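Local coordinates for protein fiber (PDB 5NBH) that forms the distal shaft and head of a trimeric adenovirus fibre, binds N-acetylglucosamine and probably attaches the virion to receptors on the host cell, at residues 67-72 with 76-81; 81-86 with 159-164; 183-186 with 191-194. One frame throughout, in Å; residues are numbered along the deposited sequence.

Interaction 1 of 3, residues 67-72 with 76-81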
ATOM      1  N   PRO A  67      14.480  -6.572 -12.985  1.00 19.85           N
ATOM      2  CA  PRO A  67      13.356  -5.731 -12.501  1.00 19.99           C
ATOM      3  C   PRO A  67      12.943  -5.910 -11.028  1.00 19.47           C
ATOM      4  O   PRO A  67      12.134  -5.128 -10.516  1.00 19.77           O
ATOM      5  CB  PRO A  67      12.189  -6.142 -13.413  1.00 21.19           C
ATOM      6  CG  PRO A  67      12.776  -6.891 -14.552  1.00 22.02           C
ATOM      7  CD  PRO A  67      14.046  -7.525 -14.028  1.00 20.91           C
ATOM      8  N   GLN A  68      13.466  -6.944 -10.372  1.00 17.42           N
ATOM      9  CA  GLN A  68      13.079  -7.321  -8.993  1.00 16.61           C
ATOM     10  C   GLN A  68      14.266  -7.220  -8.031  1.00 16.96           C
ATOM     11  O   GLN A  68      14.103  -6.794  -6.865  1.00 16.88           O
ATOM     12  CB  GLN A  68      12.542  -8.739  -8.997  1.00 16.53           C
ATOM     13  CG  GLN A  68      11.279  -8.882  -9.831  1.00 16.79           C
ATOM     14  CD  GLN A  68      10.613 -10.219  -9.752  1.00 17.64           C
ATOM     15  OE1 GLN A  68      10.608 -10.897  -8.721  1.00 18.10           O
ATOM     16  NE2 GLN A  68       9.974 -10.601 -10.858  1.00 19.42           N
ATOM     17  N   LEU A  69      15.448  -7.594  -8.530  1.00 16.40           N
ATOM     18  CA  LEU A  69      16.696  -7.566  -7.735  1.00 17.05           C
ATOM     19  C   LEU A  69      17.783  -6.810  -8.475  1.00 17.83           C
ATOM     20  O   LEU A  69      17.734  -6.653  -9.695  1.00 18.31           O
ATOM     21  CB  LEU A  69      17.148  -8.987  -7.391  1.00 17.52           C
ATOM     22  CG  LEU A  69      16.210  -9.767  -6.464  1.00 17.14           C
ATOM     23  CD1 LEU A  69      16.005 -11.176  -6.955  1.00 19.00           C
ATOM     24  CD2 LEU A  69      16.733  -9.800  -5.039  1.00 18.25           C
ATOM     25  N   ARG A  70      18.749  -6.298  -7.710  1.00 18.09           N
ATOM     26  CA  ARG A  70      19.810  -5.462  -8.249  1.00 18.91           C
ATOM     27  C   ARG A  70      21.029  -5.498  -7.339  1.00 19.27           C
ATOM     28  O   ARG A  70      20.969  -6.007  -6.223  1.00 17.61           O
ATOM     29  CB  ARG A  70      19.346  -4.013  -8.391  1.00 19.59           C
ATOM     30  CG  ARG A  70      19.022  -3.321  -7.083  1.00 21.07           C
ATOM     31  CD  ARG A  70      18.440  -1.942  -7.292  1.00 24.21           C
ATOM     32  NE  ARG A  70      19.513  -1.015  -7.626  1.00 27.26           N
ATOM     33  CZ  ARG A  70      20.201  -0.291  -6.747  1.00 27.87           C
ATOM     34  NH1 ARG A  70      19.925  -0.318  -5.442  1.00 29.89           N
ATOM     35  NH2 ARG A  70      21.157   0.507  -7.197  1.00 30.71           N
ATOM     36  N   VAL A  71      22.124  -4.933  -7.838  1.00 21.32           N
ATOM     37  CA  VAL A  71      23.346  -4.779  -7.063  1.00 23.09           C
ATOM     38  C   VAL A  71      23.502  -3.324  -6.645  1.00 25.09           C
ATOM     39  O   VAL A  71      23.430  -2.409  -7.478  1.00 26.63           O
ATOM     40  CB  VAL A  71      24.561  -5.242  -7.869  1.00 25.09           C
ATOM     41  CG1 VAL A  71      25.869  -4.976  -7.109  1.00 26.78           C
ATOM     42  CG2 VAL A  71      24.443  -6.718  -8.174  1.00 26.36           C
ATOM     43  N   SER A  72      23.716  -3.122  -5.349  1.00 26.27           N
ATOM     44  CA  SER A  72      23.876  -1.800  -4.745  1.00 28.97           C
ATOM     45  C   SER A  72      25.184  -1.764  -3.959  1.00 29.02           C
ATOM     46  O   SER A  72      25.305  -2.422  -2.915  1.00 26.78           O
ATOM     47  CB  SER A  72      22.693  -1.525  -3.811  1.00 31.32           C
ATOM     48  OG  SER A  72      22.803  -0.256  -3.193  1.00 32.80           O
ATOM     49  N   LEU A  76      23.667  -7.441  -2.872  1.00 14.71           N
ATOM     50  CA  LEU A  76      22.350  -7.736  -3.444  1.00 14.30           C
ATOM     51  C   LEU A  76      21.320  -6.876  -2.738  1.00 13.14           C
ATOM     52  O   LEU A  76      21.385  -6.643  -1.528  1.00 13.87           O
ATOM     53  CB  LEU A  76      21.992  -9.213  -3.329  1.00 13.85           C
ATOM     54  CG  LEU A  76      20.741  -9.751  -4.016  1.00 14.12           C
ATOM     55  CD1 LEU A  76      20.886  -9.661  -5.526  1.00 14.46           C
ATOM     56  CD2 LEU A  76      20.469 -11.185  -3.612  1.00 14.09           C
ATOM     57  N   ALA A  77      20.373  -6.405  -3.533  1.00 13.90           N
ATOM     58  CA  ALA A  77      19.290  -5.565  -3.057  1.00 14.16           C
ATOM     59  C   ALA A  77      18.040  -5.780  -3.905  1.00 14.26           C
ATOM     60  O   ALA A  77      18.042  -6.481  -4.929  1.00 13.39           O
ATOM     61  CB  ALA A  77      19.736  -4.112  -3.098  1.00 14.93           C
ATOM     62  N   LEU A  78      16.935  -5.206  -3.437  1.00 14.48           N
ATOM     63  CA  LEU A  78      15.708  -5.186  -4.217  1.00 14.33           C
ATOM     64  C   LEU A  78      15.630  -3.936  -5.113  1.00 14.20           C
ATOM     65  O   LEU A  78      16.118  -2.860  -4.764  1.00 13.75           O
ATOM     66  CB  LEU A  78      14.493  -5.208  -3.273  1.00 14.37           C
ATOM     67  CG  LEU A  78      14.439  -6.333  -2.228  1.00 15.94           C
ATOM     68  CD1 LEU A  78      13.099  -6.302  -1.463  1.00 15.07           C
ATOM     69  CD2 LEU A  78      14.657  -7.693  -2.823  1.00 16.97           C
ATOM     70  N   THR A  79      14.941  -4.071  -6.234  1.00 14.86           N
ATOM     71  CA  THR A  79      14.719  -2.944  -7.122  1.00 16.38           C
ATOM     72  C   THR A  79      13.642  -2.008  -6.513  1.00 15.75           C
ATOM     73  O   THR A  79      13.746  -0.767  -6.588  1.00 15.83           O
ATOM     74  CB  THR A  79      14.345  -3.463  -8.525  1.00 19.03           C
ATOM     75  OG1 THR A  79      15.452  -4.248  -9.016  1.00 23.01           O
ATOM     76  CG2 THR A  79      14.113  -2.344  -9.488  1.00 20.63           C
ATOM     77  N   SER A  80      12.666  -2.599  -5.840  1.00 14.80           N
ATOM     78  CA  SER A  80      11.567  -1.820  -5.214  1.00 14.68           C
ATOM     79  C   SER A  80      11.300  -2.323  -3.795  1.00 13.31           C
ATOM     80  O   SER A  80      10.276  -2.983  -3.565  1.00 13.77           O
ATOM     81  CB  SER A  80      10.300  -1.953  -6.077  1.00 15.97           C
ATOM     82  OG  SER A  80      10.563  -1.622  -7.439  1.00 17.49           O
ATOM     83  N   PRO A  81      12.249  -2.087  -2.860  1.00 12.79           N
ATOM     84  CA  PRO A  81      12.059  -2.554  -1.483  1.00 11.88           C
ATOM     85  C   PRO A  81      10.976  -1.773  -0.771  1.00 12.32           C
ATOM     86  O   PRO A  81      10.765  -0.610  -1.100  1.00 12.39           O
ATOM     87  CB  PRO A  81      13.384  -2.249  -0.832  1.00 12.50           C
ATOM     88  CG  PRO A  81      13.930  -1.079  -1.621  1.00 12.58           C
ATOM     89  CD  PRO A  81      13.531  -1.369  -3.019  1.00 12.64           C
TER
HETATM   90  O   HOH W   1      10.267  -4.765  -8.193  1.00 23.36           O
HETATM   91  O   HOH W   2      11.750  -5.472  -6.107  1.00 11.52           O
HETATM   92  O   HOH W   3      17.565  -0.975  -3.516  1.00 23.95           O

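Interaction 2 of 3, residues 81-86 with 159-164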
ATOM      1  N   PRO A  81      12.249  -2.087  -2.860  1.00 12.79           N
ATOM      2  CA  PRO A  81      12.059  -2.554  -1.483  1.00 11.88           C
ATOM      3  C   PRO A  81      10.976  -1.773  -0.771  1.00 12.32           C
ATOM      4  O   PRO A  81      10.765  -0.610  -1.100  1.00 12.39           O
ATOM      5  CB  PRO A  81      13.384  -2.249  -0.832  1.00 12.50           C
ATOM      6  CG  PRO A  81      13.930  -1.079  -1.621  1.00 12.58           C
ATOM      7  CD  PRO A  81      13.531  -1.369  -3.019  1.00 12.64           C
ATOM      8  N   VAL A  82      10.319  -2.409   0.180  1.00 11.54           N
ATOM      9  CA  VAL A  82       9.373  -1.729   1.070  1.00 12.49           C
ATOM     10  C   VAL A  82      10.150  -1.251   2.281  1.00 13.22           C
ATOM     11  O   VAL A  82      10.908  -2.033   2.913  1.00 12.65           O
ATOM     12  CB  VAL A  82       8.221  -2.645   1.482  1.00 12.74           C
ATOM     13  CG1 VAL A  82       7.327  -1.930   2.481  1.00 13.38           C
ATOM     14  CG2 VAL A  82       7.445  -3.092   0.255  1.00 13.88           C
ATOM     15  N   PHE A  83       9.985   0.047   2.600  1.00 12.80           N
ATOM     16  CA  PHE A  83      10.514   0.625   3.844  1.00 13.91           C
ATOM     17  C   PHE A  83       9.398   1.331   4.575  1.00 13.30           C
ATOM     18  O   PHE A  83       8.529   1.899   3.930  1.00 12.89           O
ATOM     19  CB  PHE A  83      11.610   1.631   3.551  1.00 15.37           C
ATOM     20  CG  PHE A  83      12.923   0.995   3.194  1.00 17.25           C
ATOM     21  CD1 PHE A  83      13.650   0.341   4.162  1.00 20.24           C
ATOM     22  CD2 PHE A  83      13.393   1.007   1.899  1.00 19.26           C
ATOM     23  CE1 PHE A  83      14.870  -0.276   3.861  1.00 20.88           C
ATOM     24  CE2 PHE A  83      14.632   0.407   1.589  1.00 20.94           C
ATOM     25  CZ  PHE A  83      15.352  -0.228   2.571  1.00 19.31           C
ATOM     26  N   VAL A  84       9.388   1.239   5.887  1.00 12.96           N
ATOM     27  CA  VAL A  84       8.378   1.933   6.690  1.00 13.26           C
ATOM     28  C   VAL A  84       9.036   2.782   7.753  1.00 12.90           C
ATOM     29  O   VAL A  84       9.819   2.282   8.561  1.00 12.77           O
ATOM     30  CB  VAL A  84       7.384   0.952   7.372  1.00 14.11           C
ATOM     31  CG1 VAL A  84       6.253   1.736   8.057  1.00 15.20           C
ATOM     32  CG2 VAL A  84       6.813  -0.046   6.376  1.00 15.51           C
ATOM     33  N   TYR A  85       8.673   4.078   7.806  1.00 12.30           N
ATOM     34  CA  TYR A  85       9.053   4.937   8.897  1.00 12.06           C
ATOM     35  C   TYR A  85       7.792   5.165   9.728  1.00 12.06           C
ATOM     36  O   TYR A  85       6.766   5.595   9.207  1.00 12.17           O
ATOM     37  CB  TYR A  85       9.608   6.241   8.350  1.00 11.75           C
ATOM     38  CG  TYR A  85      10.351   7.122   9.339  1.00 12.13           C
ATOM     39  CD1 TYR A  85      11.330   6.595  10.201  1.00 12.02           C
ATOM     40  CD2 TYR A  85      10.098   8.512   9.412  1.00 12.15           C
ATOM     41  CE1 TYR A  85      12.012   7.387  11.100  1.00 12.83           C
ATOM     42  CE2 TYR A  85      10.818   9.311  10.274  1.00 12.03           C
ATOM     43  CZ  TYR A  85      11.759   8.753  11.133  1.00 12.65           C
ATOM     44  OH  TYR A  85      12.477   9.505  12.025  1.00 13.99           O
ATOM     45  N   GLN A  86       7.849   4.839  11.010  1.00 12.52           N
ATOM     46  CA  GLN A  86       6.640   4.821  11.814  1.00 13.25           C
ATOM     47  C   GLN A  86       6.907   5.140  13.256  1.00 13.78           C
ATOM     48  O   GLN A  86       8.010   4.936  13.741  1.00 13.10           O
ATOM     49  CB  GLN A  86       5.996   3.444  11.741  1.00 14.97           C
ATOM     50  CG  GLN A  86       6.890   2.337  12.274  1.00 16.50           C
ATOM     51  CD  GLN A  86       6.201   1.003  12.310  1.00 20.10           C
ATOM     52  OE1 GLN A  86       6.163   0.298  11.312  1.00 22.14           O
ATOM     53  NE2 GLN A  86       5.703   0.632  13.480  1.00 24.54           N
ATOM     54  N   GLU A 159      11.791  -5.666  13.760  1.00 23.83           N
ATOM     55  CA  GLU A 159      13.005  -5.080  14.335  1.00 26.54           C
ATOM     56  C   GLU A 159      13.286  -3.730  13.709  1.00 23.93           C
ATOM     57  O   GLU A 159      13.001  -3.538  12.547  1.00 20.68           O
ATOM     58  CB  GLU A 159      14.188  -6.014  14.073  1.00 30.27           C
ATOM     59  CG  GLU A 159      14.052  -7.365  14.779  1.00 34.19           C
ATOM     60  CD  GLU A 159      13.883  -7.210  16.281  1.00 41.02           C
ATOM     61  OE1 GLU A 159      14.706  -6.483  16.888  1.00 50.28           O
ATOM     62  OE2 GLU A 159      12.923  -7.779  16.857  1.00 46.26           O
ATOM     63  N   GLU A 160      13.831  -2.796  14.488  1.00 22.45           N
ATOM     64  CA  GLU A 160      14.239  -1.508  13.952  1.00 24.00           C
ATOM     65  C   GLU A 160      15.443  -1.689  13.054  1.00 23.85           C
ATOM     66  O   GLU A 160      16.318  -2.513  13.354  1.00 26.38           O
ATOM     67  CB  GLU A 160      14.508  -0.478  15.075  1.00 26.71           C
ATOM     68  CG  GLU A 160      14.894   0.899  14.548  1.00 29.35           C
ATOM     69  CD  GLU A 160      15.187   1.915  15.641  1.00 33.72           C
ATOM     70  OE1 GLU A 160      15.039   1.576  16.834  1.00 37.95           O
ATOM     71  OE2 GLU A 160      15.572   3.055  15.288  1.00 34.04           O
ATOM     72  N   LEU A 161      15.452  -0.983  11.920  1.00 21.73           N
ATOM     73  CA  LEU A 161      16.506  -1.050  10.918  1.00 21.29           C
ATOM     74  C   LEU A 161      17.358   0.213  11.058  1.00 25.10           C
ATOM     75  O   LEU A 161      16.827   1.308  11.305  1.00 23.16           O
ATOM     76  CB  LEU A 161      15.925  -1.127   9.499  1.00 20.55           C
ATOM     77  CG  LEU A 161      14.899  -2.223   9.236  1.00 20.75           C
ATOM     78  CD1 LEU A 161      14.415  -2.191   7.810  1.00 20.42           C
ATOM     79  CD2 LEU A 161      15.488  -3.573   9.605  1.00 21.73           C
ATOM     80  N   ASP A 162      18.674   0.058  10.915  1.00 28.34           N
ATOM     81  CA  ASP A 162      19.601   1.183  11.008  1.00 32.92           C
ATOM     82  C   ASP A 162      19.671   1.797   9.609  1.00 33.10           C
ATOM     83  O   ASP A 162      20.555   1.486   8.820  1.00 32.50           O
ATOM     84  CB  ASP A 162      20.973   0.699  11.512  1.00 38.67           C
ATOM     85  CG  ASP A 162      21.924   1.845  11.822  1.00 44.05           C
ATOM     86  OD1 ASP A 162      21.593   2.679  12.700  1.00 47.56           O
ATOM     87  OD2 ASP A 162      23.016   1.891  11.205  1.00 52.81           O
ATOM     88  N   VAL A 163      18.676   2.637   9.301  1.00 29.99           N
ATOM     89  CA  VAL A 163      18.481   3.211   7.971  1.00 28.68           C
ATOM     90  C   VAL A 163      18.112   4.665   8.208  1.00 25.74           C
ATOM     91  O   VAL A 163      17.234   4.949   9.016  1.00 25.17           O
ATOM     92  CB  VAL A 163      17.317   2.539   7.219  1.00 30.68           C
ATOM     93  CG1 VAL A 163      17.088   3.185   5.860  1.00 31.88           C
ATOM     94  CG2 VAL A 163      17.574   1.055   7.063  1.00 33.10           C
ATOM     95  N   THR A 164      18.816   5.584   7.559  1.00 23.90           N
ATOM     96  CA  THR A 164      18.489   7.000   7.674  0.50 21.79           C
ATOM     97  C   THR A 164      17.204   7.175   6.859  1.00 20.84           C
ATOM     98  O   THR A 164      17.133   6.745   5.718  1.00 22.21           O
ATOM     99  CB  THR A 164      19.644   7.883   7.158  0.50 21.90           C
ATOM    100  OG1 THR A 164      20.849   7.510   7.844  0.50 21.83           O
ATOM    101  CG2 THR A 164      19.369   9.377   7.413  0.50 21.34           C
TER

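Interaction 3 of 3, residues 183-186 with 191-194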
ATOM      1  N   PRO A 183     -11.630  13.127   2.946  1.00 10.58           N
ATOM      2  CA  PRO A 183     -12.771  12.953   3.836  1.00 10.06           C
ATOM      3  C   PRO A 183     -12.340  12.142   5.032  1.00 10.09           C
ATOM      4  O   PRO A 183     -11.533  11.200   4.878  1.00  8.99           O
ATOM      5  CB  PRO A 183     -13.770  12.204   2.979  1.00 10.20           C
ATOM      6  CG  PRO A 183     -12.952  11.438   2.000  1.00 10.24           C
ATOM      7  CD  PRO A 183     -11.725  12.266   1.748  1.00 10.20           C
ATOM      8  N   ILE A 184     -12.899  12.449   6.193  1.00 10.36           N
ATOM      9  CA  ILE A 184     -12.614  11.732   7.427  1.00 10.73           C
ATOM     10  C   ILE A 184     -13.901  11.641   8.209  1.00 11.63           C
ATOM     11  O   ILE A 184     -14.820  12.427   7.988  1.00 12.36           O
ATOM     12  CB  ILE A 184     -11.528  12.373   8.324  1.00 10.98           C
ATOM     13  CG1 ILE A 184     -11.814  13.855   8.636  1.00 11.64           C
ATOM     14  CG2 ILE A 184     -10.181  12.273   7.662  1.00 11.34           C
ATOM     15  CD1 ILE A 184     -11.110  14.380   9.866  1.00 12.23           C
ATOM     16  N   VAL A 185     -13.945  10.657   9.074  1.00 11.38           N
ATOM     17  CA  VAL A 185     -15.036  10.498  10.000  1.00 11.71           C
ATOM     18  C   VAL A 185     -14.476  10.572  11.409  1.00 12.85           C
ATOM     19  O   VAL A 185     -13.599   9.787  11.771  1.00 12.90           O
ATOM     20  CB  VAL A 185     -15.807   9.185   9.781  1.00 12.36           C
ATOM     21  CG1 VAL A 185     -16.896   9.057  10.853  1.00 12.16           C
ATOM     22  CG2 VAL A 185     -16.466   9.164   8.406  1.00 12.18           C
ATOM     23  N   CYS A 186     -15.018  11.494  12.207  1.00 13.04           N
ATOM     24  CA  CYS A 186     -14.701  11.599  13.608  1.00 14.63           C
ATOM     25  C   CYS A 186     -15.655  10.686  14.386  1.00 13.68           C
ATOM     26  O   CYS A 186     -16.828  10.624  14.059  1.00 14.14           O
ATOM     27  CB  CYS A 186     -14.820  13.037  14.107  1.00 16.46           C
ATOM     28  SG  CYS A 186     -13.484  14.095  13.489  1.00 21.74           S
ATOM     29  N   GLU A 191     -18.718   5.264  18.538  1.00 17.60           N
ATOM     30  CA  GLU A 191     -19.922   6.021  18.172  1.00 19.57           C
ATOM     31  C   GLU A 191     -19.595   7.077  17.128  1.00 16.12           C
ATOM     32  O   GLU A 191     -18.672   7.851  17.335  1.00 15.14           O
ATOM     33  CB  GLU A 191     -20.479   6.705  19.410  1.00 22.21           C
ATOM     34  CG  GLU A 191     -21.773   7.442  19.197  1.00 28.41           C
ATOM     35  CD  GLU A 191     -22.190   8.263  20.426  1.00 33.12           C
ATOM     36  OE1 GLU A 191     -21.678   8.001  21.544  1.00 40.25           O
ATOM     37  OE2 GLU A 191     -23.033   9.168  20.261  1.00 37.91           O
ATOM     38  N   PHE A 192     -20.351   7.099  16.032  1.00 14.76           N
ATOM     39  CA  PHE A 192     -20.203   8.126  15.006  1.00 14.75           C
ATOM     40  C   PHE A 192     -20.443   9.529  15.596  1.00 14.85           C
ATOM     41  O   PHE A 192     -21.415   9.744  16.348  1.00 14.32           O
ATOM     42  CB  PHE A 192     -21.168   7.883  13.840  1.00 15.31           C
ATOM     43  CG  PHE A 192     -21.279   9.024  12.903  1.00 14.99           C
ATOM     44  CD1 PHE A 192     -20.334   9.198  11.882  1.00 14.77           C
ATOM     45  CD2 PHE A 192     -22.299   9.991  13.047  1.00 15.51           C
ATOM     46  CE1 PHE A 192     -20.433  10.250  10.996  1.00 15.47           C
ATOM     47  CE2 PHE A 192     -22.393  11.042  12.143  1.00 15.87           C
ATOM     48  CZ  PHE A 192     -21.448  11.174  11.124  1.00 15.34           C
ATOM     49  N   LYS A 193     -19.577  10.463  15.260  1.00 14.45           N
ATOM     50  CA  LYS A 193     -19.743  11.867  15.659  1.00 16.26           C
ATOM     51  C   LYS A 193     -19.937  12.813  14.486  1.00 16.81           C
ATOM     52  O   LYS A 193     -20.858  13.639  14.510  1.00 18.74           O
ATOM     53  CB  LYS A 193     -18.560  12.336  16.504  1.00 18.00           C
ATOM     54  CG  LYS A 193     -18.382  11.618  17.833  1.00 19.23           C
ATOM     55  CD  LYS A 193     -19.544  11.862  18.795  1.00 21.83           C
ATOM     56  CE  LYS A 193     -19.340  10.988  20.018  1.00 24.64           C
ATOM     57  NZ  LYS A 193     -20.294  11.343  21.103  1.00 27.66           N
ATOM     58  N   GLN A 194     -19.082  12.745  13.466  1.00 15.56           N
ATOM     59  CA  GLN A 194     -19.171  13.666  12.352  1.00 15.24           C
ATOM     60  C   GLN A 194     -18.488  13.175  11.074  1.00 14.81           C
ATOM     61  O   GLN A 194     -17.381  12.667  11.150  1.00 13.69           O
ATOM     62  CB  GLN A 194     -18.473  14.987  12.742  1.00 16.40           C
ATOM     63  CG  GLN A 194     -18.670  16.097  11.735  1.00 16.64           C
ATOM     64  CD  GLN A 194     -18.050  17.416  12.149  1.00 17.41           C
ATOM     65  OE1 GLN A 194     -17.336  17.506  13.141  1.00 19.65           O
ATOM     66  NE2 GLN A 194     -18.322  18.457  11.371  1.00 19.19           N
TER

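Interaction 1 of 3, residues 67-72 with 76-81
Leu-69 and Leu-78 form a non-hydrogen-bonded pair in the short antiparallel hairpin of strands 69-72 and 75-78. Their CB bonds diverge, yet the two side chains cross obliquely and meet methyl to methyl, Leu-69 CD2 lying 3.7 Å from Leu-78 CD2. Leu-69 CD2 also comes to within 4.1 Å of Leu-76 CG, so one methyl touches both leucines. Arg-70 lies on the same face as Ala-77. Its CG sits between the backbone N and the carbonyl carbon (chi1 65°), and the chain runs across the partner strand, CD reaching 3.6 Å from Leu-78 O. A bend at chi3 (-77°) then turns the guanidinium, whose NH1 shares a bridging water with Leu-78 O. Thr-79 points toward segment 67-72; its CB comes 3.4 Å from Pro-67 O, while OG1 is hydrogen-bonded to Ser-66 O. The backbone ladder is short. Arg-70 and Ala-77 exchange two bonds, Ala-77 N to Arg-70 O being 2.8 Å, and the N-H of Thr-79 runs almost straight to Gln-68 O at 2.9 Å. A second water links Gln-68 O to Ser-80 N just past that bond. Such a compact hairpin unit is consistent with the triple beta-spiral of the fibre shaft, which three chains build together. Gln-68 OE1 accepts from Leu-78 N of the second subunit, and Leu-76 packs on Leu-69 of the third. Within the chain, Tyr-64 touches Leu-69, Ser-72 OG bonds the C-terminal Val-237, and strand 83-96 is the next strand along the chain.

Interaction 2 of 3, residues 81-86 with 159-164
Where the shaft gives way to the head, Phe-83 of strand 83-96 receives the loop that follows strand 152-153. Its CB is directed toward segment 159-164, and a single ring atom, CE1, makes both contacts. Leu-161 CD1 comes in at the edge of the ring, near its plane, 4.4 Å from Phe-83 CE1. Val-163 CG2 approaches the same carbon obliquely, also at 4.4 Å from Phe-83 CE1. The ring therefore meets two methyl groups at one corner, and no hydrogen bond joins the segments; the nearest pair of CA atoms, Phe-83 with Val-163, is 9.3 Å apart. With so little surface involved, 88 Å² in all, this is a light apolar touch between side chains.

A kink in the loop lies between the two aliphatic residues: Asp-162 is the centre of an inverse gamma turn, with a weak bond from Val-163 N to Leu-161 O of 3.0 Å. Leu-161 and Val-163, on either side of it in sequence, both direct CB toward segment 81-86, while Asp-162 is exposed. Val-163 has CG1 extended away from its backbone N (chi1 178°), and it is the other branch, CG2, that reaches the ring. Further cover comes from Phe-167, whose ring meets that of Phe-83 with planes at about 25°, and from Ile-236 near the C terminus. Val-153 touches both Leu-161 and Val-163, and Pro-67 of the third subunit packs on Phe-83 and Val-163, carrying the apolar cluster into the trimer interface. Strand 83-96 pairs with 152-153 and 103-113, so the contact is a loop folded against the first long strand of an antiparallel sheet, part of the beta-sandwich head of an adenovirus fibre.

Interaction 3 of 3, residues 183-186 with 191-194
A classic beta bulge marks the hairpin of strands 179-188 and 191-205: Lys-193 and Gln-194 both face Cys-186. Val-185 stands beside it and can be followed outward. Its CB lies 4.1 Å from Gln-194 O. From there CG1 runs opposite the backbone N (chi1 177°) and does most of the touching, 3.7 Å from Gln-194 O and 3.6 Å from Phe-192 CD1. The methyl meets the ring at its edge, near the ring plane, and the two side chains cross at about a right angle. One face of the Phe-192 ring has the backbone N of Gln-194 above it, offset toward the rim. Outside the hairpin, Tyr-197 of the third subunit stacks on Phe-192, and Phe-181 of that subunit packs on Phe-192 and Val-185, so this corner joins the trimer contact.

On the face carrying Cys-186 and Gln-194, Cys-220 and Thr-217 pack against both residues, while Gln-194 OE1 is hydrogen-bonded to Ser-218 N. The side chain of Cys-186 is about 7 Å from that of Gln-133, a residue of the N-acetylglucosamine site, although no sugar is bound to this chain. The return bond of the bridge, Cys-186 N to Gln-194 O, is 2.8 Å long. At the bulge itself, Cys-186 O is gripped twice from the same face of its plane, by Lys-193 N at 3.0 Å and by Gln-194 N at 3.2 Å.

From the N terminus, interaction 1 comes first and closes the tight hairpin turn between strands 69-72 and 75-78 in the shaft part. The chain then passes through Pro-81, shared with interaction 2, into strand 83-96. Interaction 2 spans the longest loop, with 72 residues between its segments, and brings the loop after strand 152-153 back to the start of the head. Interaction 3 closes a second hairpin, in the four-stranded sheet of the head. The three follow in series, neither nesting nor crossing. Interactions 1 and 3 lie on opposite sides of the chain's centre, their centres 42 Å apart, and all three touch the third subunit.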